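Insecticyanin A form (PDB 1Z24) binds the bile pigment biliverdin IX gamma in a lipocalin pocket and, together with lipoprotein-bound carotenes, gives hornworms their green camouflage colour. Local coordinates at residues A[87-92]-A[98-103]; A[56-61]-A[67-72]; A[104-109]-A[154-159]; A[30-33]-A[37-40]. All coordinates share one frame; numbering follows the deposited sequence.

All four contacts involve the strands of one lipocalin barrel or the loops against it, and along the chain they open in the order 4, 2, 1, 3. Interactions 1 and 2 are antiparallel hairpins whose strands 66-76 and 88-94 are neighbours in the sheet; their centres lie about 13 Å apart and Phe-92 packs directly against Asn-59 and Met-70. Interaction 4, centred about 15 Å from interaction 2, touches it where Phe-61 meets Glu-38. These three contacts also touch biliverdin, so the hairpins and the loop at 37-40 frame the pigment together. Interaction 3 uses the far part of strand 97-108, which interaction 1 also uses; its centre is about 25 Å from that of interaction 2, across the chain's centre.

Interaction 1 (A[87-92]-A[98-103]); sequences KYVMTF and VVNLVP. With BLV (biliverdin IX gamma chromophore), chain B.
Met-90 and Leu-101 face each other as an antiparallel hydrogen-bonded pair, and Phe-92 with Val-99 repeats the pattern. Met-90 N to Leu-101 O and Leu-101 N to Met-90 O are both 2.8 Å, and the bond from Val-99 N to Phe-92 O is almost straight, 178° at the hydrogen. A weak bond from Tyr-88 N to Pro-103 O adds to the ladder.

Of side-chain polar bonds across the hairpin there is one: Thr-91 OG1 donates to Asn-100 OD1 at 2.9 Å, in the carbonyl plane, the two side chains lying alongside and pointing the same way.

Apolar contacts do the rest. Pro-103 lays its ring over one face of Tyr-88, CD 4.0 Å from the ring centroid, a CH-pi contact. Tyr-88 OH bonds to Tyr-48 and Asn-116. Met-90 bends at chi3 (-67°), which carries CE to 3.8 Å from both Pro-103 CG and biliverdin CHB, while Leu-101 CD1 comes within 3.4 Å of biliverdin OD.

Polar groups thus pair on the Thr-91 and Asn-100 face, and the Met-90 and Leu-101 face offers the pigment an apolar surface to which Met-90 brings a thioether.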
# COMPACT_ATOMS: atom_id res chain seq x y z
N LYS A 87 2.13 11.79 -15.66
CA LYS A 87 1.50 12.56 -14.64
C LYS A 87 1.29 13.95 -15.20
O LYS A 87 2.24 14.59 -15.70
CB LYS A 87 2.43 12.47 -13.41
CG LYS A 87 1.69 12.82 -12.12
CD LYS A 87 2.62 12.98 -10.92
CE LYS A 87 3.34 11.71 -10.51
NZ LYS A 87 4.14 11.93 -9.28
N TYR A 88 0.05 14.43 -15.16
CA TYR A 88 -0.25 15.74 -15.70
C TYR A 88 -1.17 16.56 -14.82
O TYR A 88 -1.87 16.08 -13.93
CB TYR A 88 -0.72 15.59 -17.19
CG TYR A 88 -2.01 14.85 -17.36
CD1 TYR A 88 -3.24 15.51 -17.37
CD2 TYR A 88 -1.99 13.45 -17.44
CE1 TYR A 88 -4.46 14.83 -17.55
CE2 TYR A 88 -3.19 12.75 -17.60
CZ TYR A 88 -4.40 13.44 -17.66
OH TYR A 88 -5.56 12.70 -17.78
N VAL A 89 -1.16 17.85 -15.08
CA VAL A 89 -1.97 18.77 -14.32
C VAL A 89 -2.94 19.49 -15.23
O VAL A 89 -2.55 19.91 -16.31
CB VAL A 89 -1.08 19.86 -13.75
CG1 VAL A 89 -1.90 20.85 -12.86
CG2 VAL A 89 0.15 19.20 -13.09
N MET A 90 -4.20 19.59 -14.75
CA MET A 90 -5.29 20.25 -15.42
C MET A 90 -5.68 21.40 -14.53
O MET A 90 -5.96 21.21 -13.36
CB MET A 90 -6.46 19.31 -15.59
CG MET A 90 -6.04 18.15 -16.49
SD MET A 90 -7.52 17.16 -16.89
CE MET A 90 -7.98 16.41 -15.27
N THR A 91 -5.64 22.60 -15.09
CA THR A 91 -5.96 23.73 -14.31
C THR A 91 -7.17 24.35 -14.87
O THR A 91 -7.28 24.68 -16.07
CB THR A 91 -4.84 24.71 -14.45
OG1 THR A 91 -3.64 24.11 -13.96
CG2 THR A 91 -5.20 25.98 -13.67
N PHE A 92 -8.10 24.50 -13.96
CA PHE A 92 -9.41 25.11 -14.24
C PHE A 92 -9.68 26.31 -13.33
O PHE A 92 -9.29 26.30 -12.18
CB PHE A 92 -10.56 24.12 -13.97
CG PHE A 92 -10.44 22.95 -14.87
CD1 PHE A 92 -10.77 23.06 -16.23
CD2 PHE A 92 -9.91 21.77 -14.35
CE1 PHE A 92 -10.62 21.94 -17.05
CE2 PHE A 92 -9.77 20.63 -15.16
CZ PHE A 92 -10.13 20.75 -16.50
N VAL A 98 -9.05 28.62 -8.25
CA VAL A 98 -8.19 27.93 -9.20
C VAL A 98 -7.98 26.49 -8.73
O VAL A 98 -7.56 26.23 -7.60
CB VAL A 98 -6.85 28.63 -9.38
CG1 VAL A 98 -5.82 27.69 -9.93
CG2 VAL A 98 -6.95 29.85 -10.26
N VAL A 99 -8.27 25.55 -9.62
CA VAL A 99 -8.11 24.14 -9.34
C VAL A 99 -6.99 23.51 -10.20
O VAL A 99 -6.88 23.77 -11.40
CB VAL A 99 -9.48 23.55 -9.59
CG1 VAL A 99 -9.37 22.06 -9.70
CG2 VAL A 99 -10.47 23.99 -8.47
N ASN A 100 -6.16 22.69 -9.55
CA ASN A 100 -5.06 21.97 -10.18
C ASN A 100 -5.24 20.46 -9.98
O ASN A 100 -4.85 19.89 -8.98
CB ASN A 100 -3.73 22.38 -9.65
CG ASN A 100 -3.51 23.83 -10.00
OD1 ASN A 100 -3.32 24.22 -11.13
ND2 ASN A 100 -3.60 24.68 -9.03
N LEU A 101 -5.85 19.81 -10.96
CA LEU A 101 -6.08 18.38 -10.91
C LEU A 101 -4.91 17.60 -11.47
O LEU A 101 -4.32 17.96 -12.51
CB LEU A 101 -7.40 17.90 -11.54
CG LEU A 101 -8.60 18.76 -11.08
CD1 LEU A 101 -9.86 18.28 -11.79
CD2 LEU A 101 -8.82 18.59 -9.55
N VAL A 102 -4.60 16.51 -10.76
CA VAL A 102 -3.50 15.72 -11.15
C VAL A 102 -3.73 14.24 -11.33
O VAL A 102 -3.49 13.48 -10.40
CB VAL A 102 -2.33 15.95 -10.12
CG1 VAL A 102 -1.07 15.21 -10.57
CG2 VAL A 102 -1.97 17.41 -9.90
N PRO A 103 -4.12 13.81 -12.52
CA PRO A 103 -4.30 12.39 -12.72
C PRO A 103 -2.96 11.68 -12.98
O PRO A 103 -2.05 12.20 -13.62
CB PRO A 103 -5.13 12.26 -13.99
CG PRO A 103 -5.53 13.68 -14.38
CD PRO A 103 -4.49 14.58 -13.75
NA BLV B . -11.29 14.70 -11.55
C1A BLV B . -11.18 15.05 -10.24
C2A BLV B . -9.85 14.84 -9.69
C3A BLV B . -9.11 14.33 -10.71
C4A BLV B . -10.02 14.24 -11.87
CMA BLV B . -7.62 13.82 -10.72
OA BLV B . -12.11 15.52 -9.62
CAA BLV B . -9.45 15.07 -8.29
CBA BLV B . -10.03 13.89 -7.56
CGA BLV B . -9.86 14.11 -6.06
O1A BLV B . -9.01 13.54 -5.43
O2A BLV B . -10.57 14.89 -5.51
CHB BLV B . -9.63 13.72 -13.10
NB BLV B . -11.65 13.98 -14.46
C1B BLV B . -10.42 13.40 -14.19
C2B BLV B . -10.06 12.46 -15.22
C3B BLV B . -11.07 12.48 -16.09
C4B BLV B . -12.07 13.43 -15.60
CMB BLV B . -8.78 11.64 -15.28
CAB BLV B . -11.17 11.65 -17.34
CBB BLV B . -12.43 11.14 -17.56
CHC BLV B . -13.25 13.74 -16.30
NC BLV B . -14.52 15.28 -14.92
C1C BLV B . -14.22 14.68 -16.10
C2C BLV B . -15.11 15.13 -17.18
C3C BLV B . -15.97 16.05 -16.72
C4C BLV B . -15.58 16.16 -15.25
CMC BLV B . -15.00 14.72 -18.57
CAC BLV B . -17.12 16.86 -17.35
CBC BLV B . -17.50 18.05 -16.83
CHD BLV B . -16.28 16.95 -14.28
ND BLV B . -14.35 17.58 -12.86
C1D BLV B . -15.73 17.62 -13.20
C2D BLV B . -16.46 18.51 -12.24
C3D BLV B . -15.53 19.00 -11.35
C4D BLV B . -14.27 18.42 -11.76
CMD BLV B . -17.92 18.83 -12.21
OD BLV B . -13.22 18.65 -11.19
CAD BLV B . -15.78 19.93 -10.23
CBD BLV B . -15.31 21.31 -10.65
CGD BLV B . -15.33 22.31 -9.44
O1D BLV B . -16.28 23.02 -9.27
O2D BLV B . -14.41 22.38 -8.65

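Interaction 2 (A[56-61]-A[67-72]). With BLV (biliverdin IX gamma chromophore), chain B.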
# COMPACT_ATOMS: atom_id res chain seq x y z
N SER A 56 -4.34 21.93 -23.90
CA SER A 56 -5.57 22.39 -23.28
C SER A 56 -6.54 21.26 -23.03
O SER A 56 -6.40 20.16 -23.57
CB SER A 56 -6.25 23.42 -24.12
OG SER A 56 -6.65 22.87 -25.33
N VAL A 57 -7.53 21.49 -22.20
CA VAL A 57 -8.49 20.43 -21.94
C VAL A 57 -9.93 20.89 -22.11
O VAL A 57 -10.29 22.01 -21.80
CB VAL A 57 -8.24 19.70 -20.58
CG1 VAL A 57 -7.64 20.59 -19.53
CG2 VAL A 57 -9.48 19.08 -19.99
N TYR A 58 -10.75 20.00 -22.61
CA TYR A 58 -12.12 20.25 -22.77
C TYR A 58 -12.82 19.03 -22.17
O TYR A 58 -12.77 17.92 -22.70
CB TYR A 58 -12.49 20.44 -24.26
CG TYR A 58 -13.99 20.64 -24.39
CD1 TYR A 58 -14.54 21.92 -24.30
CD2 TYR A 58 -14.86 19.59 -24.62
CE1 TYR A 58 -15.90 22.16 -24.40
CE2 TYR A 58 -16.24 19.80 -24.74
CZ TYR A 58 -16.75 21.09 -24.62
OH TYR A 58 -18.07 21.32 -24.78
N ASN A 59 -13.49 19.21 -21.03
CA ASN A 59 -14.18 18.10 -20.42
C ASN A 59 -15.69 18.33 -20.49
O ASN A 59 -16.20 19.44 -20.27
CB ASN A 59 -13.91 18.04 -18.90
CG ASN A 59 -12.62 17.41 -18.40
OD1 ASN A 59 -11.96 16.57 -19.10
ND2 ASN A 59 -12.24 17.85 -17.12
N SER A 60 -16.42 17.26 -20.74
CA SER A 60 -17.83 17.38 -20.79
C SER A 60 -18.57 16.11 -20.47
O SER A 60 -18.09 15.00 -20.60
CB SER A 60 -18.34 17.88 -22.15
OG SER A 60 -18.37 16.85 -23.15
N PHE A 61 -19.79 16.34 -20.08
CA PHE A 61 -20.72 15.30 -19.76
C PHE A 61 -22.11 15.87 -19.87
O PHE A 61 -22.31 17.08 -20.02
CB PHE A 61 -20.45 14.47 -18.54
CG PHE A 61 -20.42 15.19 -17.22
CD1 PHE A 61 -21.19 16.34 -16.95
CD2 PHE A 61 -19.63 14.67 -16.19
CE1 PHE A 61 -21.17 16.96 -15.70
CE2 PHE A 61 -19.61 15.27 -14.92
CZ PHE A 61 -20.38 16.42 -14.67
N LYS A 67 -25.54 19.79 -21.42
CA LYS A 67 -24.19 19.42 -21.57
C LYS A 67 -23.34 20.35 -20.80
O LYS A 67 -23.17 21.49 -21.21
CB LYS A 67 -23.69 19.44 -22.99
CG LYS A 67 -22.38 18.69 -23.20
CD LYS A 67 -21.35 19.33 -24.11
CE LYS A 67 -21.61 19.58 -25.59
NZ LYS A 67 -20.72 18.81 -26.50
N GLU A 68 -22.79 19.84 -19.71
CA GLU A 68 -21.90 20.66 -18.93
C GLU A 68 -20.45 20.43 -19.31
O GLU A 68 -19.96 19.28 -19.52
CB GLU A 68 -22.11 20.49 -17.44
CG GLU A 68 -23.54 20.78 -17.09
CD GLU A 68 -23.81 20.41 -15.66
OE1 GLU A 68 -22.93 20.07 -14.89
OE2 GLU A 68 -25.06 20.46 -15.32
N TYR A 69 -19.72 21.55 -19.38
CA TYR A 69 -18.34 21.41 -19.74
C TYR A 69 -17.40 22.32 -18.99
O TYR A 69 -17.82 23.25 -18.29
CB TYR A 69 -18.22 21.55 -21.24
CG TYR A 69 -18.60 22.91 -21.66
CD1 TYR A 69 -17.57 23.82 -21.88
CD2 TYR A 69 -19.95 23.28 -21.84
CE1 TYR A 69 -17.87 25.12 -22.31
CE2 TYR A 69 -20.28 24.57 -22.27
CZ TYR A 69 -19.22 25.47 -22.50
OH TYR A 69 -19.46 26.76 -22.91
N MET A 70 -16.10 22.01 -19.12
CA MET A 70 -15.04 22.76 -18.47
C MET A 70 -13.89 22.89 -19.42
O MET A 70 -13.53 21.93 -20.09
CB MET A 70 -14.41 21.89 -17.37
CG MET A 70 -15.35 21.47 -16.28
SD MET A 70 -14.70 20.11 -15.27
CE MET A 70 -13.57 20.89 -14.15
N GLU A 71 -13.32 24.08 -19.45
CA GLU A 71 -12.18 24.34 -20.31
C GLU A 71 -10.99 24.70 -19.46
O GLU A 71 -11.13 25.50 -18.54
CB GLU A 71 -12.49 25.48 -21.27
CG GLU A 71 -13.82 25.24 -22.03
CD GLU A 71 -14.05 26.16 -23.22
OE1 GLU A 71 -13.79 25.80 -24.33
OE2 GLU A 71 -14.52 27.36 -22.94
N GLY A 72 -9.81 24.11 -19.73
CA GLY A 72 -8.67 24.46 -18.90
C GLY A 72 -7.38 24.19 -19.61
O GLY A 72 -7.38 23.85 -20.78
NA BLV B . -11.29 14.70 -11.55
C1A BLV B . -11.18 15.05 -10.24
C2A BLV B . -9.85 14.84 -9.69
C3A BLV B . -9.11 14.33 -10.71
C4A BLV B . -10.02 14.24 -11.87
CMA BLV B . -7.62 13.82 -10.72
OA BLV B . -12.11 15.52 -9.62
CAA BLV B . -9.45 15.07 -8.29
CBA BLV B . -10.03 13.89 -7.56
CGA BLV B . -9.86 14.11 -6.06
O1A BLV B . -9.01 13.54 -5.43
O2A BLV B . -10.57 14.89 -5.51
CHB BLV B . -9.63 13.72 -13.10
NB BLV B . -11.65 13.98 -14.46
C1B BLV B . -10.42 13.40 -14.19
C2B BLV B . -10.06 12.46 -15.22
C3B BLV B . -11.07 12.48 -16.09
C4B BLV B . -12.07 13.43 -15.60
CMB BLV B . -8.78 11.64 -15.28
CAB BLV B . -11.17 11.65 -17.34
CBB BLV B . -12.43 11.14 -17.56
CHC BLV B . -13.25 13.74 -16.30
NC BLV B . -14.52 15.28 -14.92
C1C BLV B . -14.22 14.68 -16.10
C2C BLV B . -15.11 15.13 -17.18
C3C BLV B . -15.97 16.05 -16.72
C4C BLV B . -15.58 16.16 -15.25
CMC BLV B . -15.00 14.72 -18.57
CAC BLV B . -17.12 16.86 -17.35
CBC BLV B . -17.50 18.05 -16.83
CHD BLV B . -16.28 16.95 -14.28
ND BLV B . -14.35 17.58 -12.86
C1D BLV B . -15.73 17.62 -13.20
C2D BLV B . -16.46 18.51 -12.24
C3D BLV B . -15.53 19.00 -11.35
C4D BLV B . -14.27 18.42 -11.76
CMD BLV B . -17.92 18.83 -12.21
OD BLV B . -13.22 18.65 -11.19
CAD BLV B . -15.78 19.93 -10.23
CBD BLV B . -15.31 21.31 -10.65
CGD BLV B . -15.33 22.31 -9.44
O1D BLV B . -16.28 23.02 -9.27
O2D BLV B . -14.41 22.38 -8.65
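Tyr-58 and Tyr-69 meet on one face of this hairpin, their rings inclined by 25° and slid so far apart that they barely overlap; Tyr-58 CE1 approaches Tyr-69 CD1 to 3.4 Å. Tyr-58 has its CG anti to the backbone N (chi1 177°), which swings the ring across toward the neighbouring strand, and Glu-71 OE1 lies at that ring's edge.

Asn-59, Phe-61 and Met-70 on the other face meet biliverdin. Met-70 SD sits 3.4 Å from biliverdin C1D, with CE beside the same pyrrole, and Asn-59 places its CB 3.5 Å from biliverdin CMC. Phe-61 lays one face against the pigment's CAC, its CD2 at 3.5 Å, while Glu-68 OE1 approaches the ring edge in plane. Replacing Phe-61 by an alanine would remove that face and is likely to leave the CAC-CBC side group less restrained, with Glu-68 lacking its aromatic neighbour.

Six backbone bonds hold these groups in register, through the hydrogen-bonded pairs Val-57 with Gly-72, Asn-59 with Met-70 and Phe-61 with Glu-68. Asn-59 N to Met-70 O is 2.9 Å and nearly straight at 170°.

Strand 44-50 flanks 55-63, with Phe-61 touching Thr-44. Beyond strand 66-76 lie strand 88-94, whose Phe-92 packs on Met-70, and the parallel strand 179-182, which Tyr-69 touches.

Interaction 3 (A[104-109]-A[154-159])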
# COMPACT_ATOMS: atom_id res chain seq x y z
N TRP A 104 -2.84 10.50 -12.48
CA TRP A 104 -1.65 9.74 -12.69
C TRP A 104 -2.02 8.67 -13.73
O TRP A 104 -3.03 7.99 -13.59
CB TRP A 104 -1.23 8.93 -11.41
CG TRP A 104 -0.78 9.82 -10.32
CD1 TRP A 104 -1.37 11.01 -9.98
CD2 TRP A 104 0.31 9.63 -9.41
NE1 TRP A 104 -0.70 11.58 -8.92
CE2 TRP A 104 0.32 10.73 -8.52
CE3 TRP A 104 1.21 8.61 -9.20
CZ2 TRP A 104 1.25 10.83 -7.46
CZ3 TRP A 104 2.15 8.70 -8.19
CH2 TRP A 104 2.15 9.78 -7.32
N VAL A 105 -1.21 8.49 -14.76
CA VAL A 105 -1.47 7.49 -15.78
C VAL A 105 -0.69 6.24 -15.43
O VAL A 105 0.55 6.20 -15.53
CB VAL A 105 -1.04 7.97 -17.20
CG1 VAL A 105 -1.50 6.96 -18.32
CG2 VAL A 105 -1.81 9.27 -17.41
N LEU A 106 -1.43 5.22 -15.00
CA LEU A 106 -0.78 3.97 -14.64
C LEU A 106 -0.30 3.19 -15.85
O LEU A 106 0.74 2.53 -15.85
CB LEU A 106 -1.79 3.06 -13.92
CG LEU A 106 -2.34 3.63 -12.63
CD1 LEU A 106 -2.97 2.53 -11.77
CD2 LEU A 106 -1.22 4.38 -11.93
N ALA A 107 -1.09 3.23 -16.91
CA ALA A 107 -0.76 2.52 -18.15
C ALA A 107 -1.63 2.95 -19.33
O ALA A 107 -2.78 3.34 -19.19
CB ALA A 107 -1.19 1.07 -17.96
N THR A 108 -1.05 2.86 -20.52
CA THR A 108 -1.75 3.21 -21.72
C THR A 108 -0.99 2.78 -22.96
O THR A 108 0.26 2.70 -23.00
CB THR A 108 -1.82 4.74 -21.81
OG1 THR A 108 -2.63 5.06 -22.93
CG2 THR A 108 -0.42 5.39 -22.03
N ASP A 109 -1.75 2.51 -24.01
CA ASP A 109 -1.15 2.15 -25.30
C ASP A 109 -1.31 3.33 -26.27
O ASP A 109 -1.05 3.22 -27.44
CB ASP A 109 -1.66 0.96 -26.04
CG ASP A 109 -3.09 1.10 -26.37
OD1 ASP A 109 -3.81 2.04 -26.06
OD2 ASP A 109 -3.46 0.08 -27.04
N LYS A 154 -5.21 -6.03 -13.88
CA LYS A 154 -4.85 -7.03 -12.94
C LYS A 154 -3.48 -6.78 -12.27
O LYS A 154 -3.26 -6.98 -11.08
CB LYS A 154 -4.73 -8.27 -13.76
CG LYS A 154 -5.28 -9.48 -13.10
CD LYS A 154 -4.79 -10.79 -13.72
CE LYS A 154 -4.80 -12.01 -12.78
NZ LYS A 154 -3.52 -12.27 -12.07
N THR A 155 -2.55 -6.22 -13.02
CA THR A 155 -1.29 -5.97 -12.38
C THR A 155 -1.39 -4.86 -11.37
O THR A 155 -0.47 -4.59 -10.64
CB THR A 155 -0.22 -5.70 -13.37
OG1 THR A 155 -0.53 -4.42 -13.86
CG2 THR A 155 -0.49 -6.73 -14.47
N PHE A 156 -2.51 -4.21 -11.31
CA PHE A 156 -2.71 -3.11 -10.33
C PHE A 156 -3.78 -3.43 -9.28
O PHE A 156 -4.35 -2.56 -8.59
CB PHE A 156 -3.09 -1.78 -10.99
CG PHE A 156 -2.03 -1.30 -11.97
CD1 PHE A 156 -0.80 -0.88 -11.46
CD2 PHE A 156 -2.22 -1.28 -13.35
CE1 PHE A 156 0.21 -0.43 -12.30
CE2 PHE A 156 -1.20 -0.83 -14.20
CZ PHE A 156 0.03 -0.42 -13.68
N SER A 157 -4.04 -4.74 -9.15
CA SER A 157 -5.02 -5.26 -8.24
C SER A 157 -4.82 -4.78 -6.81
O SER A 157 -5.79 -4.67 -6.07
CB SER A 157 -5.34 -6.75 -8.46
OG SER A 157 -4.12 -7.44 -8.19
N HIS A 158 -3.60 -4.47 -6.41
CA HIS A 158 -3.32 -4.00 -5.04
C HIS A 158 -3.53 -2.51 -4.91
O HIS A 158 -3.30 -1.94 -3.86
CB HIS A 158 -1.85 -4.29 -4.65
CG HIS A 158 -0.85 -3.64 -5.54
ND1 HIS A 158 -0.75 -3.93 -6.87
CD2 HIS A 158 0.10 -2.70 -5.24
CE1 HIS A 158 0.22 -3.19 -7.36
NE2 HIS A 158 0.75 -2.44 -6.40
N LEU A 159 -3.94 -1.87 -5.98
CA LEU A 159 -4.13 -0.46 -5.89
C LEU A 159 -5.55 -0.08 -6.27
O LEU A 159 -6.04 0.95 -5.83
CB LEU A 159 -3.27 0.33 -6.85
CG LEU A 159 -1.81 0.12 -6.61
CD1 LEU A 159 -1.11 0.79 -7.77
CD2 LEU A 159 -1.39 0.86 -5.33
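Leu-106 lies across one face of the Phe-156 ring, the two side chains running antiparallel to one another. The leucine meets the ring at two places. Its CD1 stands 4.1 Å from the ring centroid and 15° off the normal, a CH-pi contact made over the face near CG, while CB reaches the far end of the ring at 3.9 Å from Phe-156 CZ. The leucine thus spans one face from CG to CZ.

Phe-156 takes this course with its CG anti to its own carbonyl carbon (chi1 -59°), which sends the ring out from the loop toward the strand. Its outer end also passes Leu-106 O, 3.7 Å from CZ, and Ala-107 CB approaches CE2 at 4.2 Å, obliquely. On the opposite face of the ring rests Thr-155 OG1, which is bonded to Val-152 O, so the phenyl is sandwiched between the strand and its own loop. An alanine in place of Phe-156 would keep only the CB, and the side chain of Leu-106 would probably lose the surface it rests on, with a gap opening between strand and loop.

The loop's shape is set by a type I turn from Lys-154 to Ser-157, where Lys-154 O accepts from both Ser-157 N (3.1 Å) and Ser-157 OG.

Leu-106 and Ala-107 form a classic beta bulge opposite Ile-115 of strand 113-122. The contact therefore joins the bulged end of strand 97-108 to the loop that leaves helix 144-154, the helix lipocalins pack against the barrel, before strand 166-167.

Interaction 4 (A[30-33]-A[37-40]). With BLV (biliverdin IX gamma chromophore), chain B.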
# COMPACT_ATOMS: atom_id res chain seq x y z
N ILE A 30 -15.08 4.92 -19.95
CA ILE A 30 -15.82 3.69 -20.02
C ILE A 30 -16.30 3.36 -18.66
O ILE A 30 -17.40 2.89 -18.44
CB ILE A 30 -14.87 2.59 -20.52
CG1 ILE A 30 -14.45 2.88 -21.93
CG2 ILE A 30 -15.55 1.24 -20.48
CD1 ILE A 30 -15.64 3.07 -22.83
N ALA A 31 -15.46 3.60 -17.70
CA ALA A 31 -15.89 3.30 -16.34
C ALA A 31 -15.04 4.06 -15.38
O ALA A 31 -13.93 4.50 -15.76
CB ALA A 31 -15.75 1.84 -15.99
N LYS A 32 -15.51 4.21 -14.15
CA LYS A 32 -14.70 4.92 -13.15
C LYS A 32 -15.04 4.43 -11.76
O LYS A 32 -16.04 3.75 -11.63
CB LYS A 32 -15.10 6.43 -13.11
CG LYS A 32 -16.60 6.65 -12.83
CD LYS A 32 -17.00 8.10 -12.54
CE LYS A 32 -18.54 8.33 -12.53
NZ LYS A 32 -19.05 8.21 -13.89
N LEU A 33 -14.19 4.77 -10.74
CA LEU A 33 -14.51 4.44 -9.39
C LEU A 33 -15.41 5.66 -8.99
O LEU A 33 -15.25 6.71 -9.65
CB LEU A 33 -13.30 4.42 -8.46
CG LEU A 33 -12.34 3.23 -8.69
CD1 LEU A 33 -11.29 3.21 -7.59
CD2 LEU A 33 -13.01 1.90 -8.73
N ASN A 37 -17.97 14.61 -7.76
CA ASN A 37 -18.23 15.61 -8.75
C ASN A 37 -18.70 15.07 -10.02
O ASN A 37 -19.21 15.83 -10.80
CB ASN A 37 -17.11 16.64 -9.00
CG ASN A 37 -15.86 15.97 -9.59
OD1 ASN A 37 -15.93 15.09 -10.44
ND2 ASN A 37 -14.69 16.51 -9.26
N GLU A 38 -18.52 13.80 -10.30
CA GLU A 38 -18.98 13.43 -11.62
C GLU A 38 -19.91 12.22 -11.68
O GLU A 38 -20.24 11.65 -12.75
CB GLU A 38 -17.78 13.34 -12.50
CG GLU A 38 -16.92 12.08 -12.11
CD GLU A 38 -15.88 11.80 -13.20
OE1 GLU A 38 -14.69 11.94 -13.13
OE2 GLU A 38 -16.42 11.32 -14.25
N ASN A 39 -20.32 11.83 -10.53
CA ASN A 39 -21.20 10.69 -10.45
C ASN A 39 -22.48 10.78 -11.29
O ASN A 39 -22.86 9.78 -11.84
CB ASN A 39 -21.56 10.43 -8.97
CG ASN A 39 -20.44 9.74 -8.24
OD1 ASN A 39 -19.72 9.01 -8.90
ND2 ASN A 39 -20.29 9.95 -6.93
N GLN A 40 -23.05 11.96 -11.45
CA GLN A 40 -24.27 12.11 -12.24
C GLN A 40 -24.16 12.33 -13.74
O GLN A 40 -25.16 12.20 -14.42
CB GLN A 40 -25.03 13.32 -11.67
CG GLN A 40 -26.13 13.04 -10.62
CD GLN A 40 -26.98 14.34 -10.35
OE1 GLN A 40 -27.99 14.64 -11.08
NE2 GLN A 40 -26.59 15.14 -9.31
NA BLV B . -11.29 14.70 -11.55
C1A BLV B . -11.18 15.05 -10.24
C2A BLV B . -9.85 14.84 -9.69
C3A BLV B . -9.11 14.33 -10.71
C4A BLV B . -10.02 14.24 -11.87
CMA BLV B . -7.62 13.82 -10.72
OA BLV B . -12.11 15.52 -9.62
CAA BLV B . -9.45 15.07 -8.29
CBA BLV B . -10.03 13.89 -7.56
CGA BLV B . -9.86 14.11 -6.06
O1A BLV B . -9.01 13.54 -5.43
O2A BLV B . -10.57 14.89 -5.51
CHB BLV B . -9.63 13.72 -13.10
NB BLV B . -11.65 13.98 -14.46
C1B BLV B . -10.42 13.40 -14.19
C2B BLV B . -10.06 12.46 -15.22
C3B BLV B . -11.07 12.48 -16.09
C4B BLV B . -12.07 13.43 -15.60
CMB BLV B . -8.78 11.64 -15.28
CAB BLV B . -11.17 11.65 -17.34
CBB BLV B . -12.43 11.14 -17.56
CHC BLV B . -13.25 13.74 -16.30
NC BLV B . -14.52 15.28 -14.92
C1C BLV B . -14.22 14.68 -16.10
C2C BLV B . -15.11 15.13 -17.18
C3C BLV B . -15.97 16.05 -16.72
C4C BLV B . -15.58 16.16 -15.25
CMC BLV B . -15.00 14.72 -18.57
CAC BLV B . -17.12 16.86 -17.35
CBC BLV B . -17.50 18.05 -16.83
CHD BLV B . -16.28 16.95 -14.28
ND BLV B . -14.35 17.58 -12.86
C1D BLV B . -15.73 17.62 -13.20
C2D BLV B . -16.46 18.51 -12.24
C3D BLV B . -15.53 19.00 -11.35
C4D BLV B . -14.27 18.42 -11.76
CMD BLV B . -17.92 18.83 -12.21
OD BLV B . -13.22 18.65 -11.19
CAD BLV B . -15.78 19.93 -10.23
CBD BLV B . -15.31 21.31 -10.65
CGD BLV B . -15.33 22.31 -9.44
O1D BLV B . -16.28 23.02 -9.27
O2D BLV B . -14.41 22.38 -8.65
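Lys-32 runs its aliphatic chain past Glu-38 where strand 25-32 of the lipocalin barrel gives way to the loop that leads on to strand 44-50. The two side chains come from opposite sides and overlap along their lengths. Lys-32 CD is 3.7 Å from Glu-38 OE2, but the ammonium stops short of a salt bridge, with NZ 4.1 Å from OE2. That charge is instead paired with Glu-29, in a salt bridge to its OE2. Lys-32 CG sits between the backbone N and the carbonyl carbon (chi1 56°), and from there the chain runs extended until it bends at chi4, which turns NZ aside.

Glu-38 divides its carboxylate between two settings. OE1 accepts from Trp-133 NE1 and lies 3.8 Å from biliverdin NC; OE2 points toward the lysine and also lies close to Glu-29 OE1, a pairing of like charges that Lys-32 would be expected to ease. In this way a buried acid is held beside the pigment's pyrrole nitrogens.

Asn-39 contributes less, bringing OD1 to 3.9 Å from Lys-32 CE while the same oxygen accepts from Leu-35 N.

Just before Glu-38, the loop reaches the chromophore itself: Asn-37 ND2 donates to biliverdin OA at 2.8 Å, with an angle of 151° at the hydrogen.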